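Local coordinates for protein geranyltranstransferase (Marinomonas sp. MED121, PDB 4F62) that probably joins allylic diphosphates to isopentenyl diphosphate, head to tail, to build longer polyprenyl diphosphates, as a putative farnesyl-diphosphate synthase, at residues Ser9-Glu21 / Ile63-Ser76. Residues are numbered along the deposited sequence; the frame is centred on the assembly and turned at random.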
ATOM      1  N   SER A   9       6.492 -18.968  20.307  1.00 41.45           N
ATOM      2  CA  SER A   9       6.378 -19.028  18.847  1.00 42.13           C
ATOM      3  C   SER A   9       5.055 -19.693  18.447  1.00 37.13           C
ATOM      4  O   SER A   9       4.363 -19.233  17.547  1.00 40.69           O
ATOM      5  CB  SER A   9       7.576 -19.778  18.222  1.00 47.43           C
ATOM      6  OG  SER A   9       7.575 -21.134  18.610  1.00 54.94           O
ATOM      7  N   THR A  10       4.713 -20.780  19.122  1.00 42.17           N
ATOM      8  CA  THR A  10       3.424 -21.424  18.889  1.00 49.02           C
ATOM      9  C   THR A  10       2.263 -20.443  19.130  1.00 47.35           C
ATOM     10  O   THR A  10       1.370 -20.303  18.293  1.00 43.86           O
ATOM     11  CB  THR A  10       3.264 -22.656  19.788  1.00 45.99           C
ATOM     12  OG1 THR A  10       4.300 -23.596  19.488  1.00 55.50           O
ATOM     13  CG2 THR A  10       1.900 -23.323  19.576  1.00 51.64           C
ATOM     14  N   TYR A  11       2.292 -19.747  20.263  1.00 47.29           N
ATOM     15  CA  TYR A  11       1.231 -18.785  20.593  1.00 46.57           C
ATOM     16  C   TYR A  11       1.068 -17.693  19.532  1.00 48.06           C
ATOM     17  O   TYR A  11      -0.045 -17.456  19.029  1.00 40.21           O
ATOM     18  CB  TYR A  11       1.469 -18.164  21.984  1.00 49.60           C
ATOM     19  CG  TYR A  11       0.461 -17.083  22.347  1.00 44.54           C
ATOM     20  CD1 TYR A  11      -0.784 -17.409  22.880  1.00 43.10           C
ATOM     21  CD2 TYR A  11       0.759 -15.744  22.156  1.00 44.88           C
ATOM     22  CE1 TYR A  11      -1.709 -16.411  23.205  1.00 53.46           C
ATOM     23  CE2 TYR A  11      -0.154 -14.744  22.466  1.00 47.31           C
ATOM     24  CZ  TYR A  11      -1.382 -15.082  22.992  1.00 49.75           C
ATOM     25  OH  TYR A  11      -2.279 -14.084  23.293  1.00 50.74           O
ATOM     26  N   THR A  12       2.169 -17.024  19.190  1.00 41.98           N
ATOM     27  CA  THR A  12       2.097 -15.893  18.267  1.00 40.82           C
ATOM     28  C   THR A  12       1.803 -16.299  16.823  1.00 40.38           C
ATOM     29  O   THR A  12       1.110 -15.583  16.098  1.00 43.37           O
ATOM     30  CB  THR A  12       3.377 -15.024  18.326  1.00 42.32           C
ATOM     31  OG1 THR A  12       4.510 -15.846  18.063  1.00 47.47           O
ATOM     32  CG2 THR A  12       3.536 -14.431  19.711  1.00 46.24           C
ATOM     33  N   GLN A  13       2.365 -17.420  16.391  1.00 41.33           N
ATOM     34  CA  GLN A  13       2.061 -17.941  15.062  1.00 42.90           C
ATOM     35  C   GLN A  13       0.569 -18.285  14.930  1.00 43.29           C
ATOM     36  O   GLN A  13      -0.066 -17.887  13.965  1.00 42.93           O
ATOM     37  CB  GLN A  13       2.955 -19.155  14.738  1.00 43.47           C
ATOM     38  CG  GLN A  13       4.411 -18.758  14.414  1.00 42.63           C
ATOM     39  CD  GLN A  13       5.413 -19.918  14.501  1.00 55.73           C
ATOM     40  OE1 GLN A  13       5.071 -21.044  14.893  1.00 57.63           O
ATOM     41  NE2 GLN A  13       6.665 -19.635  14.139  1.00 56.27           N
ATOM     42  N   SER A  14       0.025 -19.031  15.897  1.00 38.77           N
ATOM     43  CA  SER A  14      -1.409 -19.323  15.920  1.00 44.41           C
ATOM     44  C   SER A  14      -2.208 -18.021  15.949  1.00 45.32           C
ATOM     45  O   SER A  14      -3.188 -17.855  15.216  1.00 44.76           O
ATOM     46  CB  SER A  14      -1.779 -20.171  17.134  1.00 42.90           C
ATOM     47  OG  SER A  14      -1.068 -21.397  17.110  1.00 65.56           O
ATOM     48  N   ARG A  15      -1.775 -17.091  16.790  1.00 42.78           N
ATOM     49  CA  ARG A  15      -2.501 -15.841  16.952  1.00 44.54           C
ATOM     50  C   ARG A  15      -2.526 -15.014  15.662  1.00 45.84           C
ATOM     51  O   ARG A  15      -3.601 -14.570  15.228  1.00 42.70           O
ATOM     52  CB  ARG A  15      -1.947 -15.021  18.132  1.00 44.96           C
ATOM     53  CG  ARG A  15      -2.758 -13.761  18.418  1.00 43.43           C
ATOM     54  CD  ARG A  15      -2.361 -13.052  19.705  1.00 44.77           C
ATOM     55  NE  ARG A  15      -3.058 -11.768  19.796  1.00 47.88           N
ATOM     56  CZ  ARG A  15      -3.524 -11.233  20.919  1.00 45.20           C
ATOM     57  NH1 ARG A  15      -3.360 -11.860  22.073  1.00 42.84           N
ATOM     58  NH2 ARG A  15      -4.160 -10.065  20.882  1.00 43.06           N
ATOM     59  N   VAL A  16      -1.371 -14.802  15.029  1.00 40.35           N
ATOM     60  CA  VAL A  16      -1.378 -13.970  13.821  1.00 38.24           C
ATOM     61  C   VAL A  16      -2.071 -14.676  12.649  1.00 40.35           C
ATOM     62  O   VAL A  16      -2.730 -14.030  11.834  1.00 43.64           O
ATOM     63  CB  VAL A  16       0.030 -13.416  13.438  1.00 37.43           C
ATOM     64  CG1 VAL A  16       0.936 -14.517  12.872  1.00 37.02           C
ATOM     65  CG2 VAL A  16      -0.095 -12.256  12.441  1.00 35.33           C
ATOM     66  N   ASP A  17      -1.937 -15.999  12.578  1.00 40.53           N
ATOM     67  CA  ASP A  17      -2.558 -16.766  11.504  1.00 43.93           C
ATOM     68  C   ASP A  17      -4.089 -16.720  11.548  1.00 44.84           C
ATOM     69  O   ASP A  17      -4.735 -16.475  10.532  1.00 45.71           O
ATOM     70  CB  ASP A  17      -2.072 -18.218  11.516  1.00 47.33           C
ATOM     71  CG  ASP A  17      -0.633 -18.358  11.021  1.00 57.56           C
ATOM     72  OD1 ASP A  17      -0.040 -17.339  10.600  1.00 51.95           O
ATOM     73  OD2 ASP A  17      -0.108 -19.491  11.051  1.00 61.91           O
ATOM     74  N   GLN A  18      -4.663 -16.978  12.720  1.00 41.79           N
ATOM     75  CA  GLN A  18      -6.108 -16.854  12.902  1.00 49.05           C
ATOM     76  C   GLN A  18      -6.597 -15.439  12.593  1.00 46.62           C
ATOM     77  O   GLN A  18      -7.648 -15.256  11.980  1.00 46.35           O
ATOM     78  CB  GLN A  18      -6.515 -17.218  14.329  1.00 54.26           C
ATOM     79  CG  GLN A  18      -6.683 -18.696  14.586  1.00 78.85           C
ATOM     80  CD  GLN A  18      -7.056 -18.973  16.033  1.00 94.12           C
ATOM     81  OE1 GLN A  18      -8.239 -19.003  16.386  1.00100.11           O
ATOM     82  NE2 GLN A  18      -6.046 -19.154  16.884  1.00 94.22           N
ATOM     83  N   TYR A  19      -5.842 -14.439  13.027  1.00 41.83           N
ATOM     84  CA  TYR A  19      -6.257 -13.055  12.843  1.00 43.67           C
ATOM     85  C   TYR A  19      -6.222 -12.661  11.365  1.00 47.03           C
ATOM     86  O   TYR A  19      -7.147 -12.031  10.863  1.00 45.54           O
ATOM     87  CB  TYR A  19      -5.355 -12.133  13.664  1.00 43.76           C
ATOM     88  CG  TYR A  19      -5.720 -10.671  13.605  1.00 44.90           C
ATOM     89  CD1 TYR A  19      -6.702 -10.146  14.437  1.00 46.38           C
ATOM     90  CD2 TYR A  19      -5.060  -9.807  12.739  1.00 42.24           C
ATOM     91  CE1 TYR A  19      -7.023  -8.801  14.397  1.00 40.73           C
ATOM     92  CE2 TYR A  19      -5.380  -8.463  12.682  1.00 43.09           C
ATOM     93  CZ  TYR A  19      -6.355  -7.964  13.509  1.00 40.82           C
ATOM     94  OH  TYR A  19      -6.673  -6.623  13.464  1.00 45.16           O
ATOM     95  N   LEU A  20      -5.152 -13.036  10.667  1.00 43.84           N
ATOM     96  CA  LEU A  20      -5.079 -12.813   9.224  1.00 44.00           C
ATOM     97  C   LEU A  20      -6.283 -13.450   8.520  1.00 46.17           C
ATOM     98  O   LEU A  20      -6.946 -12.802   7.709  1.00 42.57           O
ATOM     99  CB  LEU A  20      -3.763 -13.356   8.644  1.00 39.53           C
ATOM    100  CG  LEU A  20      -2.520 -12.499   8.865  1.00 36.09           C
ATOM    101  CD1 LEU A  20      -1.259 -13.358   8.672  1.00 35.76           C
ATOM    102  CD2 LEU A  20      -2.530 -11.289   7.906  1.00 34.08           C
ATOM    103  N   GLU A  21      -6.569 -14.707   8.865  1.00 43.93           N
ATOM    104  CA  GLU A  21      -7.683 -15.445   8.288  1.00 46.21           C
ATOM    105  C   GLU A  21      -9.008 -14.730   8.500  1.00 51.37           C
ATOM    106  O   GLU A  21      -9.820 -14.627   7.578  1.00 54.17           O
ATOM    107  CB  GLU A  21      -7.770 -16.852   8.899  1.00 60.02           C
ATOM    108  CG  GLU A  21      -7.587 -17.973   7.901  1.00 77.68           C
ATOM    109  CD  GLU A  21      -8.647 -17.979   6.814  1.00 89.45           C
ATOM    110  OE1 GLU A  21      -8.292 -18.220   5.638  1.00 89.12           O
ATOM    111  OE2 GLU A  21      -9.835 -17.749   7.136  1.00 97.66           O
ATOM    112  N   ILE A  63      -0.230  -6.812  24.892  1.00 47.35           N
ATOM    113  CA  ILE A  63      -0.645  -7.074  23.519  1.00 51.35           C
ATOM    114  C   ILE A  63      -2.084  -6.581  23.334  1.00 50.58           C
ATOM    115  O   ILE A  63      -2.956  -6.859  24.163  1.00 46.53           O
ATOM    116  CB  ILE A  63      -0.552  -8.581  23.174  1.00 44.99           C
ATOM    117  CG1 ILE A  63       0.909  -9.052  23.211  1.00 45.14           C
ATOM    118  CG2 ILE A  63      -1.150  -8.835  21.795  1.00 40.93           C
ATOM    119  CD1 ILE A  63       1.089 -10.586  23.206  1.00 38.65           C
ATOM    120  N   SER A  64      -2.322  -5.848  22.249  1.00 43.84           N
ATOM    121  CA  SER A  64      -3.583  -5.151  22.036  1.00 50.75           C
ATOM    122  C   SER A  64      -4.082  -5.389  20.625  1.00 48.47           C
ATOM    123  O   SER A  64      -3.391  -6.007  19.824  1.00 40.62           O
ATOM    124  CB  SER A  64      -3.388  -3.646  22.236  1.00 50.82           C
ATOM    125  OG  SER A  64      -3.057  -3.368  23.579  1.00 60.31           O
ATOM    126  N   SER A  65      -5.274  -4.880  20.320  1.00 42.55           N
ATOM    127  CA  SER A  65      -5.842  -5.060  18.990  1.00 42.46           C
ATOM    128  C   SER A  65      -4.931  -4.468  17.913  1.00 42.65           C
ATOM    129  O   SER A  65      -4.749  -5.074  16.851  1.00 42.80           O
ATOM    130  CB  SER A  65      -7.265  -4.485  18.913  1.00 47.66           C
ATOM    131  OG  SER A  65      -7.255  -3.083  19.099  1.00 57.92           O
ATOM    132  N   LEU A  66      -4.329  -3.309  18.189  1.00 38.56           N
ATOM    133  CA  LEU A  66      -3.386  -2.725  17.229  1.00 40.20           C
ATOM    134  C   LEU A  66      -2.060  -3.485  17.162  1.00 41.61           C
ATOM    135  O   LEU A  66      -1.295  -3.308  16.215  1.00 35.02           O
ATOM    136  CB  LEU A  66      -3.141  -1.221  17.473  1.00 35.88           C
ATOM    137  CG  LEU A  66      -4.334  -0.287  17.182  1.00 48.58           C
ATOM    138  CD1 LEU A  66      -3.992   1.166  17.501  1.00 43.79           C
ATOM    139  CD2 LEU A  66      -4.769  -0.407  15.732  1.00 47.09           C
ATOM    140  N   THR A  67      -1.770  -4.326  18.149  1.00 40.66           N
ATOM    141  CA  THR A  67      -0.593  -5.189  18.017  1.00 36.85           C
ATOM    142  C   THR A  67      -0.889  -6.273  16.985  1.00 38.39           C
ATOM    143  O   THR A  67      -0.041  -6.616  16.145  1.00 34.82           O
ATOM    144  CB  THR A  67      -0.240  -5.894  19.342  1.00 40.43           C
ATOM    145  OG1 THR A  67      -0.299  -4.962  20.429  1.00 36.20           O
ATOM    146  CG2 THR A  67       1.147  -6.490  19.257  1.00 38.90           C
ATOM    147  N   ASP A  68      -2.094  -6.839  17.079  1.00 37.15           N
ATOM    148  CA  ASP A  68      -2.584  -7.772  16.061  1.00 37.78           C
ATOM    149  C   ASP A  68      -2.579  -7.135  14.675  1.00 38.98           C
ATOM    150  O   ASP A  68      -2.086  -7.732  13.712  1.00 36.73           O
ATOM    151  CB  ASP A  68      -4.003  -8.250  16.393  1.00 40.88           C
ATOM    152  CG  ASP A  68      -4.021  -9.313  17.468  1.00 42.68           C
ATOM    153  OD1 ASP A  68      -3.084 -10.147  17.507  1.00 40.26           O
ATOM    154  OD2 ASP A  68      -4.964  -9.307  18.281  1.00 40.88           O
ATOM    155  N   ALA A  69      -3.125  -5.924  14.571  1.00 32.77           N
ATOM    156  CA  ALA A  69      -3.146  -5.228  13.281  1.00 35.20           C
ATOM    157  C   ALA A  69      -1.734  -4.996  12.737  1.00 33.71           C
ATOM    158  O   ALA A  69      -1.467  -5.171  11.538  1.00 35.89           O
ATOM    159  CB  ALA A  69      -3.907  -3.907  13.402  1.00 34.00           C
ATOM    160  N   SER A  70      -0.808  -4.625  13.613  1.00 34.66           N
ATOM    161  CA  SER A  70       0.579  -4.404  13.172  1.00 32.98           C
ATOM    162  C   SER A  70       1.263  -5.685  12.726  1.00 35.21           C
ATOM    163  O   SER A  70       1.950  -5.718  11.682  1.00 35.22           O
ATOM    164  CB  SER A  70       1.404  -3.772  14.297  1.00 34.66           C
ATOM    165  OG  SER A  70       0.835  -2.534  14.711  1.00 37.26           O
ATOM    166  N   ALA A  71       1.112  -6.733  13.538  1.00 36.58           N
ATOM    167  CA  ALA A  71       1.793  -7.983  13.254  1.00 36.59           C
ATOM    168  C   ALA A  71       1.287  -8.492  11.922  1.00 37.46           C
ATOM    169  O   ALA A  71       2.069  -8.916  11.075  1.00 34.83           O
ATOM    170  CB  ALA A  71       1.524  -9.008  14.357  1.00 32.17           C
ATOM    171  N   ALA A  72      -0.029  -8.413  11.732  1.00 33.65           N
ATOM    172  CA  ALA A  72      -0.654  -8.896  10.506  1.00 33.65           C
ATOM    173  C   ALA A  72      -0.256  -8.037   9.308  1.00 33.98           C
ATOM    174  O   ALA A  72       0.000  -8.567   8.225  1.00 36.60           O
ATOM    175  CB  ALA A  72      -2.176  -8.913  10.660  1.00 33.49           C
ATOM    176  N   ALA A  73      -0.200  -6.715   9.502  1.00 31.56           N
ATOM    177  CA  ALA A  73       0.181  -5.796   8.426  1.00 30.21           C
ATOM    178  C   ALA A  73       1.614  -6.045   7.996  1.00 31.98           C
ATOM    179  O   ALA A  73       1.919  -6.090   6.798  1.00 35.52           O
ATOM    180  CB  ALA A  73       0.017  -4.330   8.850  1.00 27.77           C
ATOM    181  N   LEU A  74       2.498  -6.192   8.977  1.00 30.85           N
ATOM    182  CA  LEU A  74       3.909  -6.460   8.688  1.00 32.32           C
ATOM    183  C   LEU A  74       4.065  -7.786   7.945  1.00 36.69           C
ATOM    184  O   LEU A  74       4.855  -7.895   7.004  1.00 40.96           O
ATOM    185  CB  LEU A  74       4.719  -6.495   9.991  1.00 35.57           C
ATOM    186  CG  LEU A  74       4.929  -5.107  10.606  1.00 40.51           C
ATOM    187  CD1 LEU A  74       5.222  -5.236  12.082  1.00 38.71           C
ATOM    188  CD2 LEU A  74       6.075  -4.400   9.908  1.00 40.76           C
ATOM    189  N   GLU A  75       3.309  -8.800   8.356  1.00 33.64           N
ATOM    190  CA  GLU A  75       3.397 -10.087   7.667  1.00 35.77           C
ATOM    191  C   GLU A  75       2.877  -9.973   6.225  1.00 35.30           C
ATOM    192  O   GLU A  75       3.402 -10.622   5.315  1.00 36.35           O
ATOM    193  CB  GLU A  75       2.647 -11.185   8.443  1.00 33.53           C
ATOM    194  CG  GLU A  75       2.833 -12.574   7.855  1.00 34.04           C
ATOM    195  CD  GLU A  75       4.277 -13.100   7.989  1.00 42.32           C
ATOM    196  OE1 GLU A  75       5.064 -12.531   8.777  1.00 40.40           O
ATOM    197  OE2 GLU A  75       4.627 -14.105   7.315  1.00 44.22           O
ATOM    198  N   SER A  76       1.865  -9.130   6.016  1.00 35.52           N
ATOM    199  CA  SER A  76       1.310  -8.934   4.671  1.00 34.92           C
ATOM    200  C   SER A  76       2.284  -8.219   3.759  1.00 29.91           C
ATOM    201  O   SER A  76       2.420  -8.580   2.587  1.00 37.44           O
ATOM    202  CB  SER A  76      -0.029  -8.175   4.699  1.00 32.09           C
ATOM    203  OG  SER A  76      -1.006  -8.976   5.342  1.00 42.19           O
TER
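In the all-helical isoprenoid synthase fold, segment 9-21 of the N-terminal helix crosses 65-76 of helix 65-86 at a signed angle of -83°, and Arg-15, Tyr-19 and Leu-20 meet Asp-68 and Ala-72 where they pass. A bidentate salt bridge joins the two helices. Arg-15 reaches Asp-68 side-on, its chain extended and CG turned away from the backbone N (chi1 -175°): NE donates to the syn lone pair of OD1 at 2.8 Å, nearly straight at 167°, and NH2 meets OD2, also at 2.8 Å, somewhat out of the carboxylate plane. OD1 has a second partner in the hydroxyl of Tyr-54, on helix 48-60, so OD1 of this buried carboxylate has two partners, which probably favours its charged form. One turn back, Tyr-11 OH accepts from Arg-15 NH1 in the guanidinium plane, and with Asp-68 it fixes the rotation of the group. Ile-63, just ahead of helix 65-86, lays CG2 over one guanidinium face, 3.4 Å from NH2.

The carbon side of Asp-68 is used too. Its CB sits over the centre of the Tyr-19 ring in a CH-pi contact, 3.6 Å from the centroid, while Ala-72 CB touches the edge of that ring at CD2. At Ala-72 the backbones are nearest, its CA 6.0 Å from that of Leu-20. The buried Val-16 packs CG2 against Ala-71 and Ala-72, and Leu-125 of helix 108-126 also touches Ala-72. Toward the C-terminal end of both segments, Leu-20 CD2 rests on Ala-72 CB at 3.7 Å and comes within 3.8 Å of Ser-76 OG, the hydroxyl that bonds back to Ala-72 O.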